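Local coordinates for protein TssK (Serratia sp. FS14, PDB 5Y0E) that probably serves as a trimeric baseplate component of the bacterial type VI secretion system, linking the baseplate to the membrane-spanning complex, at residues A[309-314]-A[396-401]; A[320-325]-A[437-442]; A[346-351]-A[403-408]; A[351-356]-A[431-436]; A[366-371]-A[385-390]. One frame throughout, in Å; residues are numbered along the deposited sequence.

Contact 1 of 5, residues A[309-314]-A[396-401]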
# COMPACT_ATOMS: atom_id res chain seq x y z
N LEU A 309 -9.24 12.99 -11.85
CA LEU A 309 -8.17 13.95 -11.65
C LEU A 309 -7.98 14.91 -12.81
O LEU A 309 -7.33 15.93 -12.63
CB LEU A 309 -6.86 13.21 -11.39
CG LEU A 309 -6.90 12.32 -10.15
CD1 LEU A 309 -5.75 11.32 -10.05
CD2 LEU A 309 -6.97 13.18 -8.92
N SER A 310 -8.51 14.63 -13.98
CA SER A 310 -8.27 15.50 -15.12
C SER A 310 -9.00 16.82 -15.00
O SER A 310 -10.12 16.89 -14.49
CB SER A 310 -8.68 14.82 -16.41
OG SER A 310 -8.12 15.51 -17.48
N VAL A 311 -8.38 17.88 -15.50
CA VAL A 311 -8.93 19.22 -15.53
C VAL A 311 -8.98 19.77 -16.95
O VAL A 311 -9.04 20.97 -17.16
CB VAL A 311 -8.15 20.17 -14.59
CG1 VAL A 311 -8.28 19.71 -13.17
CG2 VAL A 311 -6.69 20.25 -14.99
N VAL A 312 -8.92 18.89 -17.94
CA VAL A 312 -9.05 19.25 -19.34
C VAL A 312 -10.03 18.30 -19.99
O VAL A 312 -10.38 17.26 -19.43
CB VAL A 312 -7.71 19.24 -20.09
CG1 VAL A 312 -6.77 20.19 -19.46
CG2 VAL A 312 -7.14 17.84 -20.13
N LEU A 313 -10.47 18.66 -21.17
CA LEU A 313 -11.47 17.88 -21.88
C LEU A 313 -10.88 16.71 -22.64
O LEU A 313 -10.12 16.91 -23.59
CB LEU A 313 -12.18 18.75 -22.90
CG LEU A 313 -13.49 18.24 -23.45
CD1 LEU A 313 -14.51 18.20 -22.35
CD2 LEU A 313 -13.94 19.16 -24.56
N GLU A 314 -11.19 15.50 -22.19
CA GLU A 314 -10.71 14.28 -22.82
C GLU A 314 -9.21 14.44 -22.94
O GLU A 314 -8.53 14.66 -21.94
CB GLU A 314 -11.32 14.03 -24.20
CG GLU A 314 -12.80 14.26 -24.24
CD GLU A 314 -13.56 12.97 -24.41
OE1 GLU A 314 -12.93 11.90 -24.28
OE2 GLU A 314 -14.79 13.03 -24.66
N GLN A 396 -7.97 25.22 -24.10
CA GLN A 396 -7.80 23.80 -23.81
C GLN A 396 -7.16 23.53 -22.47
O GLN A 396 -7.22 22.39 -22.00
CB GLN A 396 -6.95 23.11 -24.87
CG GLN A 396 -7.54 23.09 -26.24
CD GLN A 396 -7.30 24.37 -26.98
OE1 GLN A 396 -6.65 25.28 -26.46
NE2 GLN A 396 -7.81 24.46 -28.19
N ILE A 397 -6.52 24.51 -21.86
CA ILE A 397 -5.87 24.30 -20.57
C ILE A 397 -6.47 25.29 -19.59
O ILE A 397 -7.12 26.26 -20.01
CB ILE A 397 -4.34 24.45 -20.65
CG1 ILE A 397 -3.97 25.88 -21.04
CG2 ILE A 397 -3.78 23.48 -21.63
CD1 ILE A 397 -2.53 26.18 -20.84
N PRO A 398 -6.32 25.07 -18.29
CA PRO A 398 -6.86 26.02 -17.33
C PRO A 398 -6.12 27.34 -17.42
O PRO A 398 -4.93 27.37 -17.67
CB PRO A 398 -6.61 25.34 -15.98
CG PRO A 398 -6.34 23.96 -16.27
CD PRO A 398 -5.72 23.92 -17.61
N TYR A 399 -6.84 28.42 -17.22
CA TYR A 399 -6.24 29.74 -17.24
C TYR A 399 -6.21 30.29 -15.84
O TYR A 399 -7.26 30.53 -15.25
CB TYR A 399 -7.03 30.68 -18.14
CG TYR A 399 -6.73 32.13 -17.88
CD1 TYR A 399 -5.55 32.68 -18.26
CD2 TYR A 399 -7.64 32.93 -17.24
CE1 TYR A 399 -5.27 33.96 -18.03
CE2 TYR A 399 -7.37 34.24 -17.00
CZ TYR A 399 -6.18 34.74 -17.40
OH TYR A 399 -5.90 36.05 -17.17
N HIS A 400 -5.00 30.52 -15.31
CA HIS A 400 -4.82 31.18 -14.03
C HIS A 400 -4.67 32.68 -14.25
O HIS A 400 -3.70 33.13 -14.85
CB HIS A 400 -3.60 30.65 -13.29
CG HIS A 400 -3.54 29.17 -13.24
ND1 HIS A 400 -4.66 28.37 -13.24
CD2 HIS A 400 -2.48 28.33 -13.20
CE1 HIS A 400 -4.30 27.10 -13.19
NE2 HIS A 400 -2.98 27.05 -13.18
N ALA A 401 -5.64 33.43 -13.75
CA ALA A 401 -5.57 34.88 -13.80
C ALA A 401 -4.32 35.36 -13.09
O ALA A 401 -4.07 34.97 -11.96
CB ALA A 401 -6.80 35.50 -13.14
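The backbone oxygen of Q396 is met by one branch of V312: CG1 comes to 3.4 Å from Q396 O, with CB of V312 behind it at 3.7 Å. This is van der Waals contact with a carbonyl, and no hydrogen bond joins the two loops. CG1 of V312 stands anti to its own carbonyl carbon (chi1 -60°), and from there it also reaches CD of P398 at 4.3 Å. A second apolar touch lies one residue earlier, where CG2 of V311 approaches CG of P398 at 3.9 Å; these two side chains cross at about a right angle. P398 therefore receives both valines, V312 at CD and V311 at CG, while CB of I397 is directed away from 309-314 and its side chain packs on W440. Within 309-314, S310 OG makes a weak hydrogen bond to V312 O at 3.5 Å, spanning the bend that follows the helix. The contact is small and lies at the surface. It joins the exit of helix 294-309 to the loop leading into strand 404-408, beside W440 of strand 436-443, which V312, I397 and P398 all touch; R213 of helix 197-222 touches V311.

Contact 2 of 5, residues A[320-325]-A[437-442]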
# COMPACT_ATOMS: atom_id res chain seq x y z
N LEU A 320 2.80 18.63 -18.99
CA LEU A 320 4.07 17.99 -18.91
C LEU A 320 4.73 18.42 -17.64
O LEU A 320 4.74 19.57 -17.33
CB LEU A 320 4.93 18.40 -20.07
CG LEU A 320 4.93 17.52 -21.31
CD1 LEU A 320 3.55 17.18 -21.78
CD2 LEU A 320 5.67 18.25 -22.41
N THR A 321 5.29 17.49 -16.90
CA THR A 321 5.93 17.81 -15.66
C THR A 321 7.31 18.37 -15.86
O THR A 321 8.13 17.78 -16.51
CB THR A 321 6.08 16.56 -14.80
OG1 THR A 321 4.90 15.77 -14.92
CG2 THR A 321 6.27 16.93 -13.38
N LEU A 322 7.57 19.52 -15.27
CA LEU A 322 8.86 20.12 -15.37
C LEU A 322 9.67 19.57 -14.24
O LEU A 322 9.47 19.91 -13.10
CB LEU A 322 8.76 21.62 -15.25
CG LEU A 322 8.22 22.36 -16.44
CD1 LEU A 322 7.98 23.78 -16.01
CD2 LEU A 322 9.20 22.33 -17.59
N VAL A 323 10.58 18.68 -14.56
CA VAL A 323 11.43 18.04 -13.56
C VAL A 323 12.72 18.84 -13.46
O VAL A 323 13.45 18.98 -14.44
CB VAL A 323 11.70 16.58 -13.91
CG1 VAL A 323 12.52 15.93 -12.84
CG2 VAL A 323 10.38 15.84 -14.09
N GLU A 324 12.99 19.38 -12.28
CA GLU A 324 14.19 20.16 -12.07
C GLU A 324 15.40 19.24 -11.97
O GLU A 324 15.37 18.25 -11.23
CB GLU A 324 14.06 20.98 -10.79
CG GLU A 324 15.15 22.01 -10.60
CD GLU A 324 14.86 22.97 -9.46
OE1 GLU A 324 15.65 23.91 -9.24
OE2 GLU A 324 13.84 22.78 -8.77
N ARG A 325 16.45 19.55 -12.72
CA ARG A 325 17.65 18.72 -12.70
C ARG A 325 18.93 19.52 -12.54
O ARG A 325 20.01 18.94 -12.60
CB ARG A 325 17.73 17.84 -13.95
CG ARG A 325 18.04 16.40 -13.62
CD ARG A 325 17.53 15.44 -14.67
NE ARG A 325 18.16 15.63 -15.97
CZ ARG A 325 17.70 15.11 -17.10
NH1 ARG A 325 16.61 14.35 -17.09
NH2 ARG A 325 18.33 15.33 -18.25
N MET A 437 5.69 27.81 -12.86
CA MET A 437 5.50 27.54 -14.26
C MET A 437 4.67 26.29 -14.45
O MET A 437 4.61 25.42 -13.58
CB MET A 437 6.80 27.39 -15.01
CG MET A 437 7.54 28.69 -15.14
SD MET A 437 9.05 28.57 -16.10
CE MET A 437 9.66 27.01 -15.54
N GLU A 438 3.99 26.24 -15.58
CA GLU A 438 3.30 25.06 -16.05
C GLU A 438 3.64 24.91 -17.51
O GLU A 438 3.79 25.89 -18.23
CB GLU A 438 1.78 25.17 -15.86
CG GLU A 438 1.37 25.35 -14.43
CD GLU A 438 -0.13 25.33 -14.24
OE1 GLU A 438 -0.86 25.26 -15.23
OE2 GLU A 438 -0.58 25.40 -13.08
N PHE A 439 3.80 23.67 -17.94
CA PHE A 439 4.17 23.35 -19.30
C PHE A 439 3.09 22.45 -19.87
O PHE A 439 2.84 21.37 -19.34
CB PHE A 439 5.53 22.68 -19.36
CG PHE A 439 6.11 22.62 -20.71
CD1 PHE A 439 6.67 23.74 -21.26
CD2 PHE A 439 6.10 21.46 -21.44
CE1 PHE A 439 7.21 23.70 -22.52
CE2 PHE A 439 6.64 21.41 -22.70
CZ PHE A 439 7.19 22.53 -23.24
N TRP A 440 2.44 22.91 -20.91
CA TRP A 440 1.33 22.19 -21.49
C TRP A 440 1.58 21.90 -22.96
O TRP A 440 2.22 22.67 -23.67
CB TRP A 440 0.05 22.98 -21.35
CG TRP A 440 -0.49 23.03 -19.98
CD1 TRP A 440 -0.20 23.95 -19.03
CD2 TRP A 440 -1.45 22.16 -19.41
NE1 TRP A 440 -0.91 23.69 -17.89
CE2 TRP A 440 -1.70 22.59 -18.11
CE3 TRP A 440 -2.13 21.04 -19.89
CZ2 TRP A 440 -2.59 21.96 -17.28
CZ3 TRP A 440 -3.02 20.41 -19.06
CH2 TRP A 440 -3.23 20.87 -17.77
N ALA A 441 1.03 20.78 -23.41
CA ALA A 441 1.00 20.41 -24.81
C ALA A 441 -0.46 20.34 -25.24
O ALA A 441 -1.27 19.75 -24.53
CB ALA A 441 1.69 19.08 -25.05
N ILE A 442 -0.78 20.95 -26.38
CA ILE A 442 -2.16 21.13 -26.81
C ILE A 442 -2.34 20.54 -28.19
O ILE A 442 -1.70 20.98 -29.15
CB ILE A 442 -2.57 22.60 -26.81
CG1 ILE A 442 -2.27 23.21 -25.44
CG2 ILE A 442 -4.03 22.74 -27.11
CD1 ILE A 442 -2.80 24.59 -25.25
O HOH W 1 4.01 21.70 -15.85
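The ring of F439 is met at its edge by L320, whose CB lies in the ring plane while CD2 comes close to CE2 of F439, at 3.3 Å. CD2 of L322 approaches the same ring obliquely, and F424 joins it edge-to-face. CG of F439 is anti to the backbone N and beside the carbonyl carbon (chi1 -166°); the ring edge beyond it, CD2 and CE2, meets L320. The other flat group, the indole of W440, is turned to the opposite face of the strand, and its in-plane partner comes from its own strand: NE1 of W440 donates to OE1 of E438 at 3.1 Å, almost straight (177°). That oxygen is used on its anti side, with the donor somewhat out of the carboxylate plane. OE2 of E438 is bound by H400 NE2, so both carboxylate oxygens are held. Beyond the phenyl ring, CG of L322 packs on CB of F439 at 4.0 Å, and its CD1 meets CE of M437 at 3.7 Å; the bend of the methionine at chi3 helps to place that methyl. CD1 of L320 reaches CB of A441. Between the backbones, L320 N donates to F439 O at 2.8 Å (174°). The return link runs through a water, which donates to L320 O at 2.7 Å and accepts from F439 N at 2.9 Å, so the two strands begin to part here. In the sheet, strand 317-324 lies between 329-333 and 436-443, strand 343-350 flanks 436-443 on its other side, and helix 197-222 touches T321 and E438.

Contact 3 of 5, residues A[346-351]-A[403-408]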
# COMPACT_ATOMS: atom_id res chain seq x y z
N VAL A 346 2.87 25.39 -24.64
CA VAL A 346 2.66 26.65 -23.95
C VAL A 346 3.29 26.60 -22.57
O VAL A 346 3.22 25.59 -21.87
CB VAL A 346 1.16 27.01 -23.82
CG1 VAL A 346 1.01 28.37 -23.24
CG2 VAL A 346 0.48 26.97 -25.15
N LEU A 347 3.78 27.73 -22.14
CA LEU A 347 4.35 27.89 -20.83
C LEU A 347 3.51 28.86 -20.03
O LEU A 347 3.39 29.98 -20.40
CB LEU A 347 5.72 28.48 -20.98
CG LEU A 347 6.89 27.55 -20.90
CD1 LEU A 347 8.10 28.42 -20.90
CD2 LEU A 347 6.80 26.76 -19.63
N ALA A 348 2.93 28.43 -18.94
CA ALA A 348 2.13 29.30 -18.11
C ALA A 348 3.11 29.77 -17.09
O ALA A 348 3.68 28.98 -16.42
CB ALA A 348 1.02 28.52 -17.47
N VAL A 349 3.28 31.07 -16.98
CA VAL A 349 4.28 31.63 -16.10
C VAL A 349 3.79 32.75 -15.21
O VAL A 349 2.98 33.54 -15.61
CB VAL A 349 5.41 32.16 -16.99
CG1 VAL A 349 6.58 32.72 -16.21
CG2 VAL A 349 5.89 31.08 -17.92
N ARG A 350 4.25 32.79 -13.97
CA ARG A 350 3.95 33.85 -13.03
C ARG A 350 5.19 34.03 -12.19
O ARG A 350 5.86 33.08 -11.91
CB ARG A 350 2.76 33.54 -12.15
CG ARG A 350 3.12 33.35 -10.70
CD ARG A 350 2.11 33.92 -9.75
NE ARG A 350 2.67 34.95 -8.89
CZ ARG A 350 3.84 34.88 -8.29
NH1 ARG A 350 4.25 35.86 -7.55
NH2 ARG A 350 4.60 33.84 -8.44
N ALA A 351 5.50 35.25 -11.81
CA ALA A 351 6.67 35.50 -11.00
C ALA A 351 6.50 36.79 -10.25
O ALA A 351 5.63 37.55 -10.55
CB ALA A 351 7.90 35.57 -11.86
N TYR A 403 -1.31 34.85 -14.63
CA TYR A 403 -0.23 34.20 -15.35
C TYR A 403 -0.15 34.75 -16.77
O TYR A 403 -1.12 35.24 -17.34
CB TYR A 403 -0.42 32.69 -15.41
CG TYR A 403 -0.10 31.93 -14.16
CD1 TYR A 403 -0.69 32.26 -12.95
CD2 TYR A 403 0.76 30.86 -14.20
CE1 TYR A 403 -0.41 31.54 -11.82
CE2 TYR A 403 1.04 30.14 -13.08
CZ TYR A 403 0.46 30.48 -11.88
OH TYR A 403 0.75 29.74 -10.76
N THR A 404 1.03 34.64 -17.33
CA THR A 404 1.28 34.96 -18.72
C THR A 404 1.55 33.66 -19.45
O THR A 404 2.17 32.75 -18.90
CB THR A 404 2.46 35.90 -18.86
OG1 THR A 404 2.16 37.09 -18.14
CG2 THR A 404 2.68 36.28 -20.29
N TYR A 405 1.06 33.59 -20.67
CA TYR A 405 1.09 32.37 -21.45
C TYR A 405 1.92 32.63 -22.69
O TYR A 405 1.61 33.53 -23.47
CB TYR A 405 -0.32 31.93 -21.81
CG TYR A 405 -1.05 31.50 -20.60
CD1 TYR A 405 -1.58 32.42 -19.71
CD2 TYR A 405 -1.19 30.16 -20.31
CE1 TYR A 405 -2.22 32.02 -18.59
CE2 TYR A 405 -1.83 29.75 -19.19
CZ TYR A 405 -2.34 30.67 -18.33
OH TYR A 405 -2.98 30.22 -17.21
N PHE A 406 2.98 31.86 -22.84
CA PHE A 406 3.88 31.97 -23.97
C PHE A 406 3.72 30.73 -24.82
O PHE A 406 3.90 29.62 -24.33
CB PHE A 406 5.31 32.12 -23.49
CG PHE A 406 5.54 33.33 -22.67
CD1 PHE A 406 5.83 34.54 -23.26
CD2 PHE A 406 5.46 33.27 -21.30
CE1 PHE A 406 6.04 35.65 -22.52
CE2 PHE A 406 5.67 34.40 -20.54
CZ PHE A 406 5.96 35.59 -21.15
N GLU A 407 3.39 30.92 -26.08
CA GLU A 407 3.45 29.82 -27.02
C GLU A 407 4.88 29.69 -27.53
O GLU A 407 5.58 30.68 -27.71
CB GLU A 407 2.48 30.04 -28.17
CG GLU A 407 2.34 28.88 -29.12
CD GLU A 407 0.99 28.88 -29.82
OE1 GLU A 407 0.35 29.95 -29.86
OE2 GLU A 407 0.57 27.81 -30.32
N LEU A 408 5.32 28.45 -27.73
CA LEU A 408 6.60 28.19 -28.37
C LEU A 408 6.46 28.37 -29.88
O LEU A 408 5.47 27.95 -30.48
CB LEU A 408 7.08 26.78 -28.06
CG LEU A 408 7.76 26.60 -26.71
CD1 LEU A 408 6.78 26.70 -25.57
CD2 LEU A 408 8.48 25.28 -26.65
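CG of Y403 stands anti to its carbonyl carbon, beside the backbone N (chi1 -77°); one face of the ring beyond it meets R350. CB of R350 sits 3.6 Å from the centroid of the Y403 ring, only 4° off the normal, a CH-pi contact over the middle of that face. The arginine chain bends at chi2 and chi3, and its guanidinium plane is 65° from the ring; the contact is made by the aliphatic CB, with CG and CD near CE1 of the ring. At the edge of the same ring lies C of A348. CB of A348 also meets CE2 of Y405 at 3.5 Å, while on the opposite face of the sheet CG2 of V349 touches CD2 of F406 at the ring edge, 4.1 Å away. The strands run antiparallel. L347 with F406 and V349 with T404 are hydrogen-bonded pairs, the bonds ranging from V349 N to T404 O at 2.8 Å to F406 N to L347 O at 3.1 Å; V346-E407 and A348-Y405 are non-hydrogen-bonded pairs. The polar tips find partners farther off: Y405 OH with H400 N, Y403 OH with D436 OD2, and R350 NH1 in a salt bridge to D352. That bridge probably tempers the arginine's charge, which also lies near R395 of the second subunit, while the tyrosine face shields its aliphatic base.

Contact 4 of 5, residues A[351-356]-A[431-436]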
# COMPACT_ATOMS: atom_id res chain seq x y z
N ALA A 351 5.50 35.25 -11.81
CA ALA A 351 6.67 35.50 -11.00
C ALA A 351 6.50 36.79 -10.25
O ALA A 351 5.63 37.55 -10.55
CB ALA A 351 7.90 35.57 -11.86
N ASP A 352 7.36 37.04 -9.29
CA ASP A 352 7.25 38.27 -8.54
C ASP A 352 8.10 39.37 -9.10
O ASP A 352 8.88 39.97 -8.42
CB ASP A 352 7.59 38.02 -7.09
CG ASP A 352 6.40 37.62 -6.29
OD1 ASP A 352 5.45 38.37 -6.27
OD2 ASP A 352 6.39 36.56 -5.67
N VAL A 353 7.93 39.64 -10.38
CA VAL A 353 8.65 40.72 -11.03
C VAL A 353 7.63 41.69 -11.62
O VAL A 353 6.43 41.47 -11.53
CB VAL A 353 9.60 40.18 -12.10
CG1 VAL A 353 10.37 39.02 -11.55
CG2 VAL A 353 8.82 39.76 -13.31
N ALA A 354 8.10 42.78 -12.21
CA ALA A 354 7.19 43.70 -12.85
C ALA A 354 6.74 43.13 -14.19
O ALA A 354 7.49 42.43 -14.87
CB ALA A 354 7.84 45.06 -13.07
N ALA A 355 5.51 43.46 -14.57
CA ALA A 355 4.94 42.89 -15.78
C ALA A 355 5.79 43.21 -17.00
O ALA A 355 6.01 42.35 -17.85
CB ALA A 355 3.52 43.40 -15.97
N GLU A 356 6.26 44.44 -17.08
CA GLU A 356 7.06 44.83 -18.21
C GLU A 356 8.38 44.11 -18.24
O GLU A 356 8.99 43.96 -19.28
CB GLU A 356 7.30 46.33 -18.17
CG GLU A 356 6.02 47.13 -18.21
CD GLU A 356 5.53 47.50 -16.84
OE1 GLU A 356 4.91 48.57 -16.73
OE2 GLU A 356 5.75 46.73 -15.89
N GLU A 431 16.64 35.52 -12.38
CA GLU A 431 16.38 36.70 -11.58
C GLU A 431 14.90 36.81 -11.21
O GLU A 431 14.36 37.91 -11.13
CB GLU A 431 16.82 37.97 -12.33
CG GLU A 431 16.09 38.15 -13.66
CD GLU A 431 16.04 39.59 -14.13
OE1 GLU A 431 16.12 40.51 -13.28
OE2 GLU A 431 15.91 39.82 -15.35
N PHE A 432 14.22 35.69 -10.99
CA PHE A 432 12.76 35.67 -11.00
C PHE A 432 12.21 35.13 -9.69
O PHE A 432 11.79 33.97 -9.61
CB PHE A 432 12.25 34.85 -12.17
CG PHE A 432 12.64 35.40 -13.49
CD1 PHE A 432 13.83 35.05 -14.08
CD2 PHE A 432 11.81 36.28 -14.16
CE1 PHE A 432 14.19 35.56 -15.30
CE2 PHE A 432 12.17 36.79 -15.38
CZ PHE A 432 13.36 36.43 -15.95
N PRO A 433 12.13 35.96 -8.67
CA PRO A 433 11.54 35.52 -7.41
C PRO A 433 10.11 35.06 -7.59
O PRO A 433 9.32 35.68 -8.30
CB PRO A 433 11.61 36.78 -6.53
CG PRO A 433 11.76 37.89 -7.48
CD PRO A 433 12.57 37.36 -8.61
N GLY A 434 9.78 33.99 -6.90
CA GLY A 434 8.42 33.51 -6.88
C GLY A 434 8.00 32.71 -8.09
O GLY A 434 6.83 32.34 -8.18
N LEU A 435 8.92 32.42 -8.99
CA LEU A 435 8.57 31.78 -10.24
C LEU A 435 7.69 30.56 -10.03
O LEU A 435 7.94 29.76 -9.14
CB LEU A 435 9.84 31.38 -10.98
CG LEU A 435 9.54 30.78 -12.34
CD1 LEU A 435 9.03 31.88 -13.22
CD2 LEU A 435 10.77 30.17 -12.92
N ASP A 436 6.64 30.47 -10.82
CA ASP A 436 5.84 29.26 -10.92
C ASP A 436 5.55 29.04 -12.39
O ASP A 436 5.23 30.00 -13.10
CB ASP A 436 4.54 29.35 -10.13
CG ASP A 436 3.69 28.10 -10.26
OD1 ASP A 436 4.17 27.01 -9.91
OD2 ASP A 436 2.53 28.19 -10.73
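CB of A351 and CG1 of V353 form the apolar middle of this contact against the turn 432-435. CB of A351 meets CD1 of L435 at 4.1 Å and lies near CB of F432. CG1 of V353, anti to its carbonyl carbon (chi1 -46°), touches both CD2 of F432 and CD of P433, each at 4.0 Å; the valine and the proline cross at about a right angle. Farther out, CG of P433 lies 3.7 Å from D352 O. The polar edge is one short backbone bond, D352 N to P433 O at 2.6 Å, with the donor nearly along the C=O axis. CB of D352 crowds the same oxygen at 3.2 Å, and OD2 of D352 lies 3.9 Å from CA of G434 and forms a salt bridge with R350 NH1. V392 of the second subunit packs on D352. At the far end E431 is tied by OE2 to H361 and Q365 of helix 355-365. F432 to L435 make a type II beta turn with proline and glycine at its two central positions, the positive phi of G434 (80°) suiting glycine. Facing it, D352 centres an inverse gamma turn just before A354, the N-cap of helix 355-365.

Contact 5 of 5, residues A[366-371]-A[385-390]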
# COMPACT_ATOMS: atom_id res chain seq x y z
N MET A 366 14.90 32.66 -21.23
CA MET A 366 14.51 31.28 -21.12
C MET A 366 14.84 30.66 -22.44
O MET A 366 14.23 30.96 -23.44
CB MET A 366 13.03 31.15 -20.81
CG MET A 366 12.46 29.76 -21.02
SD MET A 366 13.08 28.52 -19.90
CE MET A 366 11.87 28.55 -18.60
N LYS A 367 15.85 29.83 -22.43
CA LYS A 367 16.29 29.16 -23.63
C LYS A 367 15.75 27.76 -23.62
O LYS A 367 15.95 27.02 -22.68
CB LYS A 367 17.81 29.14 -23.68
N ILE A 368 15.08 27.41 -24.69
CA ILE A 368 14.50 26.10 -24.77
C ILE A 368 15.09 25.31 -25.92
O ILE A 368 15.16 25.79 -27.03
CB ILE A 368 12.97 26.19 -24.92
CG1 ILE A 368 12.33 26.60 -23.61
CG2 ILE A 368 12.38 24.87 -25.33
CD1 ILE A 368 11.02 27.30 -23.80
N ALA A 369 15.50 24.09 -25.61
CA ALA A 369 16.08 23.20 -26.58
C ALA A 369 16.08 21.79 -26.05
O ALA A 369 15.60 21.54 -24.95
CB ALA A 369 17.49 23.62 -26.89
N PRO A 370 16.64 20.86 -26.82
CA PRO A 370 16.73 19.45 -26.47
C PRO A 370 17.93 19.26 -25.59
O PRO A 370 18.91 19.95 -25.77
CB PRO A 370 16.92 18.77 -27.81
CG PRO A 370 16.62 19.82 -28.84
CD PRO A 370 17.06 21.08 -28.20
N VAL A 371 17.87 18.31 -24.67
CA VAL A 371 18.94 18.10 -23.71
C VAL A 371 20.34 18.02 -24.27
O VAL A 371 21.25 18.60 -23.71
CB VAL A 371 18.71 16.87 -22.84
CG1 VAL A 371 17.47 17.08 -22.00
CG2 VAL A 371 18.55 15.62 -23.69
N ILE A 385 14.38 27.95 -28.95
CA ILE A 385 13.05 28.05 -29.54
C ILE A 385 12.37 29.32 -29.05
O ILE A 385 12.47 29.68 -27.87
CB ILE A 385 12.22 26.79 -29.23
CG1 ILE A 385 12.76 25.60 -30.01
CG2 ILE A 385 10.78 27.00 -29.62
CD1 ILE A 385 13.54 24.66 -29.19
N GLY A 386 11.71 30.03 -29.96
CA GLY A 386 11.11 31.29 -29.61
C GLY A 386 9.84 31.12 -28.79
O GLY A 386 9.10 30.15 -28.92
N LEU A 387 9.60 32.11 -27.95
CA LEU A 387 8.42 32.18 -27.10
C LEU A 387 7.60 33.38 -27.51
O LEU A 387 8.10 34.51 -27.51
CB LEU A 387 8.81 32.26 -25.63
CG LEU A 387 9.69 31.08 -25.25
CD1 LEU A 387 10.48 31.31 -23.97
CD2 LEU A 387 8.81 29.88 -25.15
N ARG A 388 6.34 33.15 -27.85
CA ARG A 388 5.44 34.20 -28.28
C ARG A 388 4.38 34.37 -27.20
O ARG A 388 3.75 33.40 -26.79
CB ARG A 388 4.80 33.82 -29.62
CG ARG A 388 3.60 34.63 -30.02
CD ARG A 388 3.07 34.14 -31.37
NE ARG A 388 4.15 33.96 -32.34
CZ ARG A 388 4.64 34.94 -33.10
NH1 ARG A 388 5.62 34.70 -33.95
NH2 ARG A 388 4.13 36.16 -33.00
N THR A 389 4.21 35.61 -26.75
CA THR A 389 3.15 35.92 -25.80
C THR A 389 1.79 35.63 -26.41
O THR A 389 1.55 35.90 -27.58
CB THR A 389 3.24 37.38 -25.38
OG1 THR A 389 4.41 37.58 -24.58
CG2 THR A 389 2.04 37.78 -24.56
N MET A 390 0.93 35.07 -25.64
CA MET A 390 -0.40 34.83 -26.16
C MET A 390 -1.36 35.84 -25.58
O MET A 390 -1.42 36.00 -24.36
CB MET A 390 -0.85 33.42 -25.84
CG MET A 390 0.13 32.35 -26.24
SD MET A 390 -0.47 30.70 -25.87
CE MET A 390 -1.76 30.49 -27.05
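One hydrogen bond joins these segments: I385 N donates to I368 O at 3.0 Å, nearly straight (176°) and in the carbonyl plane. The side chains meet through apolar contacts. CD1 of L387 packs against CG of M366 at 3.9 Å, the methionine chain bending away at chi2 and chi3, and the same methyl lies against a carbonyl, 3.8 Å from M366 O. CG of L387 is anti to its carbonyl carbon (chi1 -56°). CD1 of L387 serves both M366 and I368, while its CD2 meets CD1 of I368 at 3.7 Å, and here the two side chains cross at about a right angle. I385 crosses I368 in the same way, its CD1 touching CG2 of I368 at 4.0 Å. That methyl is also modelled very close to I368 O, a position best regarded as doubtful. The backbones part quickly: CA atoms are 5.4 Å apart at I368 and I385 but 8.6 Å at M366 and L387. Strands 366-370 and 387-389 are the two outer strands of the eight-stranded antiparallel sheet, so its two edges come near each other here, consistent with a strongly curled, barrel-like sheet. L408 of strand 404-408 and M418 of helix 414-419 pack on I385, and L426 of strand 423-428 lies against M366 and I368.

How the contacts relate
Following the chain, contact 1 opens at 309-314 as the helical region gives way to the sheet and closes at 396-401. Contact 2 starts within that span, at 320-325, and crosses it by ending at 437-442, the last strand. Contacts 3 and 4 lie wholly within the loop of contact 2; they share A351, cross each other and both cross contact 1. Contact 5, from 366-371 to 385-390, is the innermost loop of all. Contacts 2 and 3 are joined by strands 343-350 and 436-443, and contacts 3 and 5 by strands 404-408 and 387-389. Together they tie the sheet, its helix 355-365 and its connecting loops, while contact 1 joins the exit of helix 294-309 to the loop before strand 404-408.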